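Local coordinates for protein listeriolysin O (Listeria monocytogenes, PDB 4CDB) that binds cholesterol-containing host membranes, changes shape and inserts as an oligomeric pore that lyses the cell, at residues A[79-84]-A[343-348]; A[164-169]-A[211-216]; A[215-220]-A[336-341]; A[283-288]-A[326-331]; A[304-309]-A[320-325]. One frame throughout, in Å; residues are numbered along the deposited sequence.

All five contacts lie in one family region, and contacts 1, 2, 3 and 5 reach the same antiparallel sheet. Contacts 2 and 5 are strand pairings, made chiefly by main-chain hydrogen bonds. Contacts 2 and 3 share strand 207-222, which carries the ladder of contact 2 and then the aromatic cluster of contact 3, whose touching residues are mostly buried and none exposed. Contact 1, at strand 345-353, has no direct hydrogen bond and relies on van der Waals touches to the main chain and two bridging waters. Contact 4 sets a helix end against a loop, partly at the surface; it meets contact 5 through Leu328 on Phe305 and Ala284 on Leu325.

Contact 1. Residues A[79-84]-A[343-348]; sequences VVNAIS and PGVPIA
Val79 lies against the main chain of strand 345-348, its isopropyl group facing the links from Pro346 to Ala348. Val79 CB is 3.9 Å from Pro346 O. From there the two methyls part: CG1, anti to the backbone N (chi1 176°), stays by the same carbonyl oxygen, with Val79 CG1 3.8 Å from Pro346 O. Val79 CG2, anti to the carbonyl carbon, reaches the next peptide and ends 3.6 Å from both Ile347 C and Ala348 N. On this strand the valine thus meets peptide atoms, not side chains.

No direct hydrogen bond crosses, and two waters make the polar links. One accepts from Val79 N at 3.1 Å and lies 2.7 Å from Ile347 O, probably as donor. The other accepts from Asn81 ND2 at 3.3 Å and donates to Pro346 O at 3.0 Å, so the carbonyl touched by the valine is also hydrated. Further along, the Pro346 ring comes up to the turn of 3-10 helix, with Pro346 CG 3.9 Å from Ser84 O. Beyond the pair, Pro346 also packs on Val258 and Tyr260 of strand 252-260, whose Ala259 makes backbone hydrogen bonds with Ile347 and Ala348. Strand 77-78 pairs with strand 345-353 just before Val79, and the water-bridged departure of the chain into a 3-10 turn marks the end of a short antiparallel pairing in the toxin's large curled sheet.

Contact 2. Residues A[164-169]-A[211-216]; sequences AKIDYD and ISFKQI. With NA (sodium ion), chain F.
Asp167 and Lys214 form a hydrogen-bonded antiparallel pair, with Lys214 N 2.8 Å from Asp167 O. Their side chains share one face of the sheet, where the two CB atoms are 3.6 Å apart. Lys165 with Ile216 and Asp169 with Ser212 repeat this pairing, and Ser212 N reaches Asp169 O at 2.7 Å. On the other face the Tyr168 and Phe213 rings meet rim to rim, CD1 to CD1 at 3.7 Å, and Tyr168 CE1 lies 3.5 Å from Ile211 CG2.

Further out, Lys214 NZ donates to Gln78 and Gln263, and one water links it to Asp167 OD2. Asp169 OD1 binds a sodium ion at 2.5 Å, in a site it shares with Asp170, whose carboxylate also takes the Tyr168 hydroxyl bond. This regular antiparallel ladder joins two strands of the central sheet of a cholesterol-dependent cytolysin; the chain between them carries helices, many of whose residues become transmembrane strands in the pore.

Contact 3. Residues A[215-220]-A[336-341]; sequences QIYYNV and ATFNRE
Tyr217 and Phe338 start toward each other from different first torsions: Tyr217 CG lies anti to its carbonyl carbon (chi1 -59°), whereas Phe338 CG lies anti to its backbone N (chi1 168°). Phe338 CB comes over one face of the Tyr217 ring, 3.5 Å from Tyr217 CG. Phe338 CD1 then approaches Tyr217 CD2 at 3.4 Å. The two rings are inclined at 37°, with centroids 5.3 Å apart, so they are neither stacked nor edge-to-face. On the opposite face of the Tyr217 ring lies Gln215 O, offset toward the rim, which leaves the phenol held between its own strand and the loop.

Tyr218 comes from another direction. Its edge is turned toward the face of Phe338 in an edge-to-face pair, with centroids 5.7 Å apart. The nearest atoms of that pair are Tyr218 CE2 and Phe338 CE1, at 4.1 Å. At the far end of the Tyr217 ring the hydroxyl is bonded to Gly335 O, just ahead of the loop segment, and the Gln215 amide lies by the loop's start, with Gln215 NE2 3.5 Å from Ala336 N and its OE1 bonded to Arg262. Consecutive tyrosines can both serve this cluster because Tyr217 and Tyr218 together face Tyr260 in a classic beta bulge against strand 252-260. The aromatic cluster joins strand 207-222 to the loop ahead of strand 345-353.

Contact 4. Residues A[283-288]-A[326-331]; sequences AAVSGK and GDLRDI
Arg329 brings its guanidinium obliquely to the C-terminal end of helix 277-286, where Val285 O, Ser286 O and Gly287 CA lie around it. The motif is a helix C-terminus closed by a glycine: Gly287 is the first residue to leave helical angles, with positive phi (85°), and its N makes a weak bond back to Ala283 O. The side chain of Arg329 touches this end atom by atom. Arg329 CG lies 3.7 Å from Ala284 O, and Arg329 CD is 3.5 Å from Gly287 N. Arg329 NE then comes to 3.3 Å from Val285 O, but the angle is too poor for a hydrogen bond. Arg329 NH1 stays 3.8 Å from Ser286 O.

The chain is bent at chi2 (-100°) and chi3 (65°), torsions that set CD and then NE beside the last turn. A positive group next to several carbonyl oxygens at a helix C-terminus should be favourable electrostatically, although no hydrogen bond crosses between the two segments. Helix 277-286 spans residues that form part of a transmembrane strand in the pore, and in this soluble form its end rests on the loop after strand 319-324. Leu328, buried and also in touch with Phe305 of strand 303-310, supplies the apolar part: Leu328 CB is 4.1 Å from Ala284 O, and Leu328 CD1 stands at the limit of contact, 4.5 Å from Val285 CG2.

Contact 5. Residues A[304-309]-A[320-325]; sequences SFKAVI and IIDGNL
Phe305 and Ile321 lie side by side on one face of this hairpin, pointing the same way, with Phe305 CE2 4.1 Å from Ile321 CG2. A chi1 of 77° puts Phe305 CG between its backbone N and carbonyl carbon, and the ring reaches across the neighbouring strand. Gly323 N sits over one ring face, toward the rim, while Asn324 O is at the edge, 3.1 Å from Phe305 CE1. Farther along, Ile309 and Ile321 meet obliquely through their CD1 methyls at 4.0 Å. On the other face Lys306 and Asp322 also run side by side: Asp322 OD1 lies 3.3 Å from Lys306 CG, but Lys306 NZ, 4.4 Å from Asp322 OD1, is beyond a salt bridge and donates instead to Ser193 O of helix 187-194.

Between the faces run antiparallel backbone bonds. Ala307 N to Ile321 O is 2.7 Å, whereas the bond from Gly323 N to Phe305 O is weak, bent to 133°. Main-chain bonds and apolar touches, without a salt bridge between the two segments, thus hold strand 319-324, consistent with family members in which the matching short edge strand is displaced during oligomerization, freeing its neighbour to pair with the next subunit.

Contact 1. Residues A[79-84]-A[343-348]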
# COMPACT_ATOMS: atom_id res chain seq x y z
N VAL A 79 -2.28 3.26 -15.55
CA VAL A 79 -3.36 3.23 -16.53
C VAL A 79 -4.71 2.96 -15.87
O VAL A 79 -4.85 2.00 -15.11
CB VAL A 79 -3.11 2.13 -17.59
CG1 VAL A 79 -4.29 2.06 -18.54
CG2 VAL A 79 -1.82 2.39 -18.35
N VAL A 80 -5.69 3.81 -16.14
CA VAL A 80 -7.06 3.54 -15.72
C VAL A 80 -7.64 2.50 -16.67
O VAL A 80 -7.81 2.76 -17.86
CB VAL A 80 -7.92 4.81 -15.72
CG1 VAL A 80 -9.36 4.48 -15.35
CG2 VAL A 80 -7.34 5.84 -14.76
N ASN A 81 -7.95 1.32 -16.13
CA ASN A 81 -8.31 0.16 -16.95
C ASN A 81 -9.46 0.39 -17.93
O ASN A 81 -9.44 -0.12 -19.05
CB ASN A 81 -8.61 -1.05 -16.06
CG ASN A 81 -9.12 -2.24 -16.85
OD1 ASN A 81 -10.31 -2.54 -16.86
ND2 ASN A 81 -8.20 -2.93 -17.53
N ALA A 82 -10.45 1.16 -17.50
CA ALA A 82 -11.61 1.45 -18.34
C ALA A 82 -11.24 2.18 -19.63
O ALA A 82 -11.90 2.01 -20.65
CB ALA A 82 -12.64 2.24 -17.56
N ILE A 83 -10.18 2.98 -19.58
CA ILE A 83 -9.74 3.73 -20.75
C ILE A 83 -8.34 3.30 -21.21
O ILE A 83 -7.59 4.10 -21.78
CB ILE A 83 -9.75 5.25 -20.49
CG1 ILE A 83 -8.85 5.60 -19.30
CG2 ILE A 83 -11.17 5.73 -20.23
CD1 ILE A 83 -8.70 7.10 -19.07
N SER A 84 -8.01 2.04 -20.97
CA SER A 84 -6.69 1.51 -21.32
C SER A 84 -6.44 1.52 -22.82
O SER A 84 -5.30 1.61 -23.27
CB SER A 84 -6.53 0.08 -20.78
OG SER A 84 -7.43 -0.80 -21.43
N PRO A 343 -3.16 -12.43 -23.42
CA PRO A 343 -2.10 -11.60 -24.01
C PRO A 343 -1.73 -10.39 -23.16
O PRO A 343 -0.64 -9.84 -23.34
CB PRO A 343 -2.70 -11.14 -25.34
CG PRO A 343 -4.11 -11.70 -25.39
CD PRO A 343 -4.47 -12.11 -24.01
N GLY A 344 -2.61 -9.99 -22.26
CA GLY A 344 -2.35 -8.86 -21.38
C GLY A 344 -2.87 -7.54 -21.92
O GLY A 344 -3.08 -7.39 -23.12
N VAL A 345 -3.09 -6.59 -21.02
CA VAL A 345 -3.60 -5.28 -21.38
C VAL A 345 -2.59 -4.23 -20.94
O VAL A 345 -1.72 -4.52 -20.12
CB VAL A 345 -4.96 -5.01 -20.69
CG1 VAL A 345 -5.97 -6.07 -21.08
CG2 VAL A 345 -4.79 -4.97 -19.17
N PRO A 346 -2.68 -3.01 -21.50
CA PRO A 346 -1.80 -1.94 -21.01
C PRO A 346 -2.04 -1.67 -19.52
O PRO A 346 -3.18 -1.48 -19.10
CB PRO A 346 -2.22 -0.73 -21.85
CG PRO A 346 -2.79 -1.32 -23.10
CD PRO A 346 -3.49 -2.57 -22.65
N ILE A 347 -0.97 -1.66 -18.74
CA ILE A 347 -1.08 -1.45 -17.30
C ILE A 347 -0.12 -0.37 -16.79
O ILE A 347 -0.25 0.10 -15.66
CB ILE A 347 -0.86 -2.76 -16.52
CG1 ILE A 347 0.44 -3.44 -16.96
CG2 ILE A 347 -2.04 -3.71 -16.71
CD1 ILE A 347 0.69 -4.78 -16.29
N ALA A 348 0.83 0.01 -17.63
CA ALA A 348 1.78 1.06 -17.30
C ALA A 348 2.46 1.57 -18.56
O ALA A 348 2.56 0.85 -19.55
CB ALA A 348 2.82 0.55 -16.32
O HOH W 1 -1.80 0.89 -13.60
O HOH W 2 -5.37 -1.36 -17.12

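Contact 2. Residues A[164-169]-A[211-216]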
# COMPACT_ATOMS: atom_id res chain seq x y z
N ALA A 164 6.85 -13.65 -15.95
CA ALA A 164 6.52 -12.25 -16.17
C ALA A 164 7.41 -11.36 -15.31
O ALA A 164 7.90 -11.79 -14.27
CB ALA A 164 5.06 -12.00 -15.85
N LYS A 165 7.62 -10.13 -15.75
CA LYS A 165 8.32 -9.14 -14.95
C LYS A 165 7.39 -8.64 -13.84
O LYS A 165 6.29 -8.18 -14.12
CB LYS A 165 8.79 -7.98 -15.82
CG LYS A 165 9.33 -6.79 -15.04
CD LYS A 165 9.68 -5.63 -15.96
CE LYS A 165 10.10 -4.41 -15.16
NZ LYS A 165 10.44 -3.26 -16.04
N ILE A 166 7.83 -8.75 -12.59
CA ILE A 166 6.99 -8.34 -11.46
C ILE A 166 7.24 -6.90 -11.03
O ILE A 166 8.36 -6.52 -10.68
CB ILE A 166 7.16 -9.28 -10.24
CG1 ILE A 166 6.44 -10.61 -10.47
CG2 ILE A 166 6.61 -8.63 -8.99
CD1 ILE A 166 7.28 -11.65 -11.17
N ASP A 167 6.18 -6.10 -11.05
CA ASP A 167 6.21 -4.75 -10.50
C ASP A 167 5.27 -4.71 -9.29
O ASP A 167 4.05 -4.83 -9.44
CB ASP A 167 5.78 -3.73 -11.55
CG ASP A 167 6.23 -2.32 -11.22
OD1 ASP A 167 6.47 -2.03 -10.03
OD2 ASP A 167 6.33 -1.49 -12.15
N TYR A 168 5.84 -4.55 -8.10
CA TYR A 168 5.10 -4.71 -6.85
C TYR A 168 5.14 -3.45 -5.97
O TYR A 168 6.20 -2.84 -5.81
CB TYR A 168 5.65 -5.91 -6.08
CG TYR A 168 4.95 -6.19 -4.76
CD1 TYR A 168 3.80 -6.96 -4.72
CD2 TYR A 168 5.46 -5.69 -3.57
CE1 TYR A 168 3.17 -7.22 -3.52
CE2 TYR A 168 4.83 -5.95 -2.36
CZ TYR A 168 3.69 -6.72 -2.35
OH TYR A 168 3.05 -6.98 -1.15
N ASP A 169 3.99 -3.08 -5.41
CA ASP A 169 3.88 -1.91 -4.55
C ASP A 169 2.85 -2.15 -3.44
O ASP A 169 1.74 -2.60 -3.71
CB ASP A 169 3.47 -0.68 -5.36
CG ASP A 169 4.65 0.21 -5.70
OD1 ASP A 169 5.55 0.34 -4.85
OD2 ASP A 169 4.67 0.78 -6.82
N ILE A 211 -2.35 -3.10 -2.04
CA ILE A 211 -1.27 -3.72 -2.80
C ILE A 211 -1.52 -3.61 -4.31
O ILE A 211 -2.63 -3.86 -4.79
CB ILE A 211 -1.11 -5.21 -2.42
CG1 ILE A 211 -0.81 -5.35 -0.93
CG2 ILE A 211 -0.03 -5.87 -3.26
CD1 ILE A 211 -0.68 -6.78 -0.48
N SER A 212 -0.48 -3.24 -5.05
CA SER A 212 -0.52 -3.24 -6.51
C SER A 212 0.43 -4.31 -7.04
O SER A 212 1.65 -4.23 -6.83
CB SER A 212 -0.14 -1.87 -7.06
OG SER A 212 -0.29 -1.82 -8.46
N PHE A 213 -0.11 -5.32 -7.71
CA PHE A 213 0.69 -6.44 -8.19
C PHE A 213 0.65 -6.53 -9.72
O PHE A 213 -0.35 -6.94 -10.30
CB PHE A 213 0.20 -7.75 -7.56
CG PHE A 213 1.05 -8.95 -7.90
CD1 PHE A 213 2.33 -9.08 -7.38
CD2 PHE A 213 0.56 -9.95 -8.72
CE1 PHE A 213 3.11 -10.19 -7.69
CE2 PHE A 213 1.33 -11.06 -9.02
CZ PHE A 213 2.61 -11.18 -8.51
N LYS A 214 1.74 -6.12 -10.37
CA LYS A 214 1.81 -6.14 -11.82
C LYS A 214 2.61 -7.32 -12.34
O LYS A 214 3.73 -7.57 -11.90
CB LYS A 214 2.41 -4.83 -12.37
CG LYS A 214 1.54 -3.59 -12.19
CD LYS A 214 2.11 -2.42 -12.98
CE LYS A 214 1.27 -1.16 -12.82
NZ LYS A 214 1.31 -0.64 -11.42
N GLN A 215 2.02 -8.05 -13.29
CA GLN A 215 2.74 -9.08 -14.02
C GLN A 215 2.88 -8.65 -15.48
O GLN A 215 1.94 -8.74 -16.27
CB GLN A 215 2.01 -10.42 -13.91
CG GLN A 215 2.06 -11.02 -12.51
CD GLN A 215 1.03 -12.12 -12.30
OE1 GLN A 215 -0.08 -12.05 -12.82
NE2 GLN A 215 1.40 -13.14 -11.54
N ILE A 216 4.06 -8.16 -15.83
CA ILE A 216 4.31 -7.63 -17.17
C ILE A 216 4.87 -8.70 -18.09
O ILE A 216 5.94 -9.25 -17.85
CB ILE A 216 5.29 -6.44 -17.12
CG1 ILE A 216 4.80 -5.39 -16.12
CG2 ILE A 216 5.48 -5.84 -18.50
CD1 ILE A 216 5.81 -4.31 -15.81
NA NA F . 5.50 -0.27 -2.40
O HOH W 3 2.69 -2.35 -9.18
O HOH W 4 3.89 0.64 -11.95

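Contact 3. Residues A[215-220]-A[336-341]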
# COMPACT_ATOMS: atom_id res chain seq x y z
N GLN A 215 2.02 -8.05 -13.29
CA GLN A 215 2.74 -9.08 -14.02
C GLN A 215 2.88 -8.65 -15.48
O GLN A 215 1.94 -8.74 -16.27
CB GLN A 215 2.01 -10.42 -13.91
CG GLN A 215 2.06 -11.02 -12.51
CD GLN A 215 1.03 -12.12 -12.30
OE1 GLN A 215 -0.08 -12.05 -12.82
NE2 GLN A 215 1.40 -13.14 -11.54
N ILE A 216 4.06 -8.16 -15.83
CA ILE A 216 4.31 -7.63 -17.17
C ILE A 216 4.87 -8.70 -18.09
O ILE A 216 5.94 -9.25 -17.85
CB ILE A 216 5.29 -6.44 -17.12
CG1 ILE A 216 4.80 -5.39 -16.12
CG2 ILE A 216 5.48 -5.84 -18.50
CD1 ILE A 216 5.81 -4.31 -15.81
N TYR A 217 4.13 -8.99 -19.16
CA TYR A 217 4.52 -10.03 -20.11
C TYR A 217 5.51 -9.51 -21.14
O TYR A 217 6.42 -10.22 -21.56
CB TYR A 217 3.28 -10.60 -20.80
CG TYR A 217 2.27 -11.20 -19.85
CD1 TYR A 217 2.68 -11.81 -18.67
CD2 TYR A 217 0.91 -11.14 -20.12
CE1 TYR A 217 1.76 -12.35 -17.79
CE2 TYR A 217 -0.02 -11.69 -19.25
CZ TYR A 217 0.41 -12.29 -18.09
OH TYR A 217 -0.50 -12.83 -17.21
N TYR A 218 5.32 -8.26 -21.56
CA TYR A 218 6.21 -7.63 -22.53
C TYR A 218 6.05 -6.11 -22.56
O TYR A 218 5.02 -5.58 -22.14
CB TYR A 218 5.99 -8.22 -23.93
CG TYR A 218 4.57 -8.13 -24.43
CD1 TYR A 218 4.13 -7.03 -25.15
CD2 TYR A 218 3.66 -9.16 -24.19
CE1 TYR A 218 2.83 -6.95 -25.62
CE2 TYR A 218 2.36 -9.09 -24.65
CZ TYR A 218 1.95 -7.98 -25.36
OH TYR A 218 0.66 -7.91 -25.82
N ASN A 219 7.08 -5.44 -23.06
CA ASN A 219 7.03 -4.00 -23.30
C ASN A 219 7.22 -3.69 -24.77
O ASN A 219 8.06 -4.30 -25.44
CB ASN A 219 8.11 -3.29 -22.48
CG ASN A 219 7.89 -3.41 -20.99
OD1 ASN A 219 7.28 -2.54 -20.37
ND2 ASN A 219 8.39 -4.49 -20.40
N VAL A 220 6.42 -2.76 -25.28
CA VAL A 220 6.60 -2.26 -26.63
C VAL A 220 7.05 -0.80 -26.58
O VAL A 220 6.36 0.06 -26.01
CB VAL A 220 5.31 -2.38 -27.46
CG1 VAL A 220 5.49 -1.71 -28.82
CG2 VAL A 220 4.91 -3.85 -27.62
N ALA A 336 1.57 -15.88 -13.76
CA ALA A 336 3.01 -15.67 -13.64
C ALA A 336 3.73 -15.91 -14.96
O ALA A 336 4.84 -15.41 -15.17
CB ALA A 336 3.58 -16.56 -12.55
N THR A 337 3.10 -16.67 -15.85
CA THR A 337 3.69 -16.98 -17.15
C THR A 337 2.77 -16.56 -18.30
O THR A 337 1.60 -16.95 -18.36
CB THR A 337 4.05 -18.47 -17.27
OG1 THR A 337 5.14 -18.77 -16.38
CG2 THR A 337 4.46 -18.81 -18.69
N PHE A 338 3.31 -15.77 -19.22
CA PHE A 338 2.57 -15.31 -20.39
C PHE A 338 2.20 -16.45 -21.34
O PHE A 338 3.00 -17.34 -21.60
CB PHE A 338 3.40 -14.26 -21.14
CG PHE A 338 2.89 -13.92 -22.51
CD1 PHE A 338 1.66 -13.30 -22.68
CD2 PHE A 338 3.65 -14.19 -23.63
CE1 PHE A 338 1.19 -12.98 -23.94
CE2 PHE A 338 3.19 -13.87 -24.90
CZ PHE A 338 1.96 -13.26 -25.05
N ASN A 339 0.96 -16.41 -21.84
CA ASN A 339 0.53 -17.37 -22.86
C ASN A 339 -0.42 -16.73 -23.87
O ASN A 339 -0.93 -15.63 -23.65
CB ASN A 339 -0.10 -18.61 -22.22
CG ASN A 339 -1.57 -18.42 -21.90
OD1 ASN A 339 -2.43 -18.66 -22.75
ND2 ASN A 339 -1.87 -18.01 -20.67
N ARG A 340 -0.65 -17.44 -24.98
CA ARG A 340 -1.41 -16.91 -26.11
C ARG A 340 -2.84 -16.49 -25.77
O ARG A 340 -3.34 -15.49 -26.29
CB ARG A 340 -1.44 -17.93 -27.25
CG ARG A 340 -1.88 -17.37 -28.60
CD ARG A 340 -2.06 -18.48 -29.62
NE ARG A 340 -2.14 -17.97 -30.99
CZ ARG A 340 -1.19 -18.14 -31.90
NH1 ARG A 340 -0.09 -18.82 -31.60
NH2 ARG A 340 -1.34 -17.64 -33.12
N GLU A 341 -3.48 -17.25 -24.89
CA GLU A 341 -4.87 -16.99 -24.52
C GLU A 341 -5.04 -15.70 -23.72
O GLU A 341 -6.00 -14.96 -23.91
CB GLU A 341 -5.46 -18.18 -23.75
CG GLU A 341 -5.92 -19.33 -24.63
CD GLU A 341 -4.81 -19.89 -25.51
OE1 GLU A 341 -3.71 -20.16 -24.99
OE2 GLU A 341 -5.05 -20.06 -26.73

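Contact 4. Residues A[283-288]-A[326-331]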
# COMPACT_ATOMS: atom_id res chain seq x y z
N ALA A 283 3.53 -12.06 5.08
CA ALA A 283 3.67 -13.51 5.07
C ALA A 283 2.56 -14.19 4.28
O ALA A 283 2.81 -15.16 3.55
CB ALA A 283 3.71 -14.05 6.50
N ALA A 284 1.34 -13.68 4.41
CA ALA A 284 0.19 -14.26 3.71
C ALA A 284 0.27 -14.05 2.20
O ALA A 284 -0.44 -14.70 1.44
CB ALA A 284 -1.10 -13.68 4.27
N VAL A 285 1.13 -13.13 1.78
CA VAL A 285 1.29 -12.80 0.37
C VAL A 285 2.45 -13.58 -0.26
O VAL A 285 2.34 -14.06 -1.39
CB VAL A 285 1.51 -11.28 0.18
CG1 VAL A 285 2.08 -10.98 -1.19
CG2 VAL A 285 0.20 -10.53 0.41
N SER A 286 3.55 -13.71 0.48
CA SER A 286 4.78 -14.26 -0.07
C SER A 286 4.87 -15.79 -0.08
O SER A 286 5.76 -16.35 -0.71
CB SER A 286 5.99 -13.68 0.67
OG SER A 286 5.91 -13.94 2.06
N GLY A 287 3.96 -16.45 0.62
CA GLY A 287 4.01 -17.90 0.74
C GLY A 287 4.93 -18.32 1.87
O GLY A 287 5.17 -19.50 2.10
N LYS A 288 5.45 -17.32 2.57
CA LYS A 288 6.27 -17.53 3.75
C LYS A 288 5.34 -17.73 4.94
O LYS A 288 5.78 -17.86 6.08
CB LYS A 288 7.18 -16.30 3.95
CG LYS A 288 8.23 -16.42 5.05
CD LYS A 288 7.87 -15.54 6.24
CE LYS A 288 9.10 -14.84 6.81
NZ LYS A 288 9.71 -13.90 5.82
N GLY A 326 -6.11 -16.26 4.34
CA GLY A 326 -5.49 -17.56 4.18
C GLY A 326 -5.72 -18.16 2.81
O GLY A 326 -5.00 -19.06 2.38
N ASP A 327 -6.73 -17.65 2.11
CA ASP A 327 -7.12 -18.19 0.81
C ASP A 327 -6.46 -17.46 -0.36
O ASP A 327 -6.83 -17.66 -1.51
CB ASP A 327 -8.64 -18.15 0.66
CG ASP A 327 -9.36 -18.73 1.87
OD1 ASP A 327 -8.77 -19.59 2.56
OD2 ASP A 327 -10.51 -18.31 2.13
N LEU A 328 -5.48 -16.61 -0.06
CA LEU A 328 -4.69 -15.98 -1.11
C LEU A 328 -3.68 -16.98 -1.66
O LEU A 328 -3.83 -18.19 -1.47
CB LEU A 328 -3.98 -14.72 -0.61
CG LEU A 328 -4.74 -13.41 -0.81
CD1 LEU A 328 -3.81 -12.22 -0.58
CD2 LEU A 328 -5.33 -13.35 -2.20
N ARG A 329 -2.66 -16.47 -2.35
CA ARG A 329 -1.64 -17.31 -2.98
C ARG A 329 -2.20 -18.23 -4.07
O ARG A 329 -1.48 -19.03 -4.66
CB ARG A 329 -0.86 -18.12 -1.94
CG ARG A 329 0.10 -17.29 -1.11
CD ARG A 329 1.52 -17.42 -1.63
NE ARG A 329 1.68 -16.86 -2.97
CZ ARG A 329 2.69 -17.16 -3.78
NH1 ARG A 329 3.62 -18.01 -3.40
NH2 ARG A 329 2.76 -16.60 -4.98
N ASP A 330 -3.50 -18.11 -4.33
CA ASP A 330 -4.15 -18.82 -5.42
C ASP A 330 -4.37 -17.82 -6.55
O ASP A 330 -4.11 -18.11 -7.72
CB ASP A 330 -5.49 -19.40 -4.97
CG ASP A 330 -5.36 -20.31 -3.76
OD1 ASP A 330 -4.25 -20.83 -3.51
OD2 ASP A 330 -6.37 -20.50 -3.05
N ILE A 331 -4.85 -16.64 -6.18
CA ILE A 331 -5.02 -15.54 -7.12
C ILE A 331 -3.66 -15.07 -7.61
O ILE A 331 -3.45 -14.89 -8.81
CB ILE A 331 -5.76 -14.34 -6.46
CG1 ILE A 331 -7.26 -14.65 -6.31
CG2 ILE A 331 -5.57 -13.07 -7.28
CD1 ILE A 331 -7.62 -15.46 -5.07

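Contact 5. Residues A[304-309]-A[320-325]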
# COMPACT_ATOMS: atom_id res chain seq x y z
N SER A 304 -9.27 -10.33 6.12
CA SER A 304 -9.89 -10.61 4.83
C SER A 304 -9.16 -9.91 3.69
O SER A 304 -8.28 -9.08 3.92
CB SER A 304 -11.36 -10.18 4.86
OG SER A 304 -11.47 -8.79 5.10
N PHE A 305 -9.52 -10.24 2.45
CA PHE A 305 -8.93 -9.57 1.30
C PHE A 305 -9.97 -9.31 0.22
O PHE A 305 -10.95 -10.04 0.08
CB PHE A 305 -7.76 -10.39 0.72
CG PHE A 305 -8.19 -11.57 -0.10
CD1 PHE A 305 -8.39 -12.81 0.49
CD2 PHE A 305 -8.37 -11.46 -1.48
CE1 PHE A 305 -8.78 -13.90 -0.26
CE2 PHE A 305 -8.76 -12.55 -2.23
CZ PHE A 305 -8.96 -13.77 -1.62
N LYS A 306 -9.75 -8.24 -0.54
CA LYS A 306 -10.56 -7.95 -1.72
C LYS A 306 -9.65 -7.70 -2.91
O LYS A 306 -8.69 -6.93 -2.82
CB LYS A 306 -11.47 -6.75 -1.47
CG LYS A 306 -12.52 -6.53 -2.55
CD LYS A 306 -13.51 -5.46 -2.14
CE LYS A 306 -14.71 -5.44 -3.08
NZ LYS A 306 -15.65 -4.33 -2.74
N ALA A 307 -9.94 -8.35 -4.03
CA ALA A 307 -9.05 -8.31 -5.18
C ALA A 307 -9.74 -7.80 -6.43
O ALA A 307 -10.83 -8.25 -6.78
CB ALA A 307 -8.45 -9.68 -5.43
N VAL A 308 -9.10 -6.85 -7.11
CA VAL A 308 -9.54 -6.38 -8.41
C VAL A 308 -8.49 -6.77 -9.45
O VAL A 308 -7.33 -6.39 -9.33
CB VAL A 308 -9.74 -4.86 -8.43
CG1 VAL A 308 -10.22 -4.39 -9.80
CG2 VAL A 308 -10.72 -4.45 -7.35
N ILE A 309 -8.90 -7.53 -10.46
CA ILE A 309 -7.96 -8.10 -11.42
C ILE A 309 -8.21 -7.59 -12.84
O ILE A 309 -9.32 -7.72 -13.36
CB ILE A 309 -8.03 -9.64 -11.42
CG1 ILE A 309 -7.99 -10.17 -9.99
CG2 ILE A 309 -6.91 -10.24 -12.26
CD1 ILE A 309 -8.14 -11.68 -9.89
N ILE A 320 -13.49 -9.53 -9.74
CA ILE A 320 -13.49 -9.05 -8.36
C ILE A 320 -13.71 -10.21 -7.39
O ILE A 320 -14.68 -10.96 -7.51
CB ILE A 320 -14.55 -7.96 -8.13
CG1 ILE A 320 -14.28 -6.76 -9.04
CG2 ILE A 320 -14.57 -7.52 -6.68
CD1 ILE A 320 -15.21 -5.59 -8.81
N ILE A 321 -12.80 -10.36 -6.44
CA ILE A 321 -12.83 -11.49 -5.51
C ILE A 321 -12.74 -11.04 -4.05
O ILE A 321 -11.87 -10.24 -3.69
CB ILE A 321 -11.69 -12.48 -5.79
CG1 ILE A 321 -11.77 -13.00 -7.23
CG2 ILE A 321 -11.72 -13.64 -4.81
CD1 ILE A 321 -10.62 -13.91 -7.62
N ASP A 322 -13.65 -11.55 -3.23
CA ASP A 322 -13.59 -11.35 -1.78
C ASP A 322 -13.25 -12.67 -1.11
O ASP A 322 -13.48 -13.74 -1.69
CB ASP A 322 -14.93 -10.82 -1.25
CG ASP A 322 -15.36 -9.54 -1.92
OD1 ASP A 322 -14.93 -8.45 -1.47
OD2 ASP A 322 -16.13 -9.60 -2.90
N GLY A 323 -12.70 -12.61 0.10
CA GLY A 323 -12.36 -13.83 0.82
C GLY A 323 -11.49 -13.60 2.04
O GLY A 323 -11.28 -12.46 2.46
N ASN A 324 -10.99 -14.70 2.60
CA ASN A 324 -10.13 -14.64 3.79
C ASN A 324 -8.65 -14.69 3.41
O ASN A 324 -8.28 -15.33 2.43
CB ASN A 324 -10.48 -15.78 4.74
CG ASN A 324 -11.97 -15.93 4.95
OD1 ASN A 324 -12.71 -14.95 4.97
ND2 ASN A 324 -12.43 -17.17 5.10
N LEU A 325 -7.81 -14.03 4.21
CA LEU A 325 -6.39 -13.88 3.90
C LEU A 325 -5.66 -15.20 3.67
O LEU A 325 -4.71 -15.26 2.89
CB LEU A 325 -5.68 -13.09 5.00
CG LEU A 325 -4.91 -11.84 4.57
CD1 LEU A 325 -3.88 -11.48 5.63
CD2 LEU A 325 -4.24 -12.03 3.22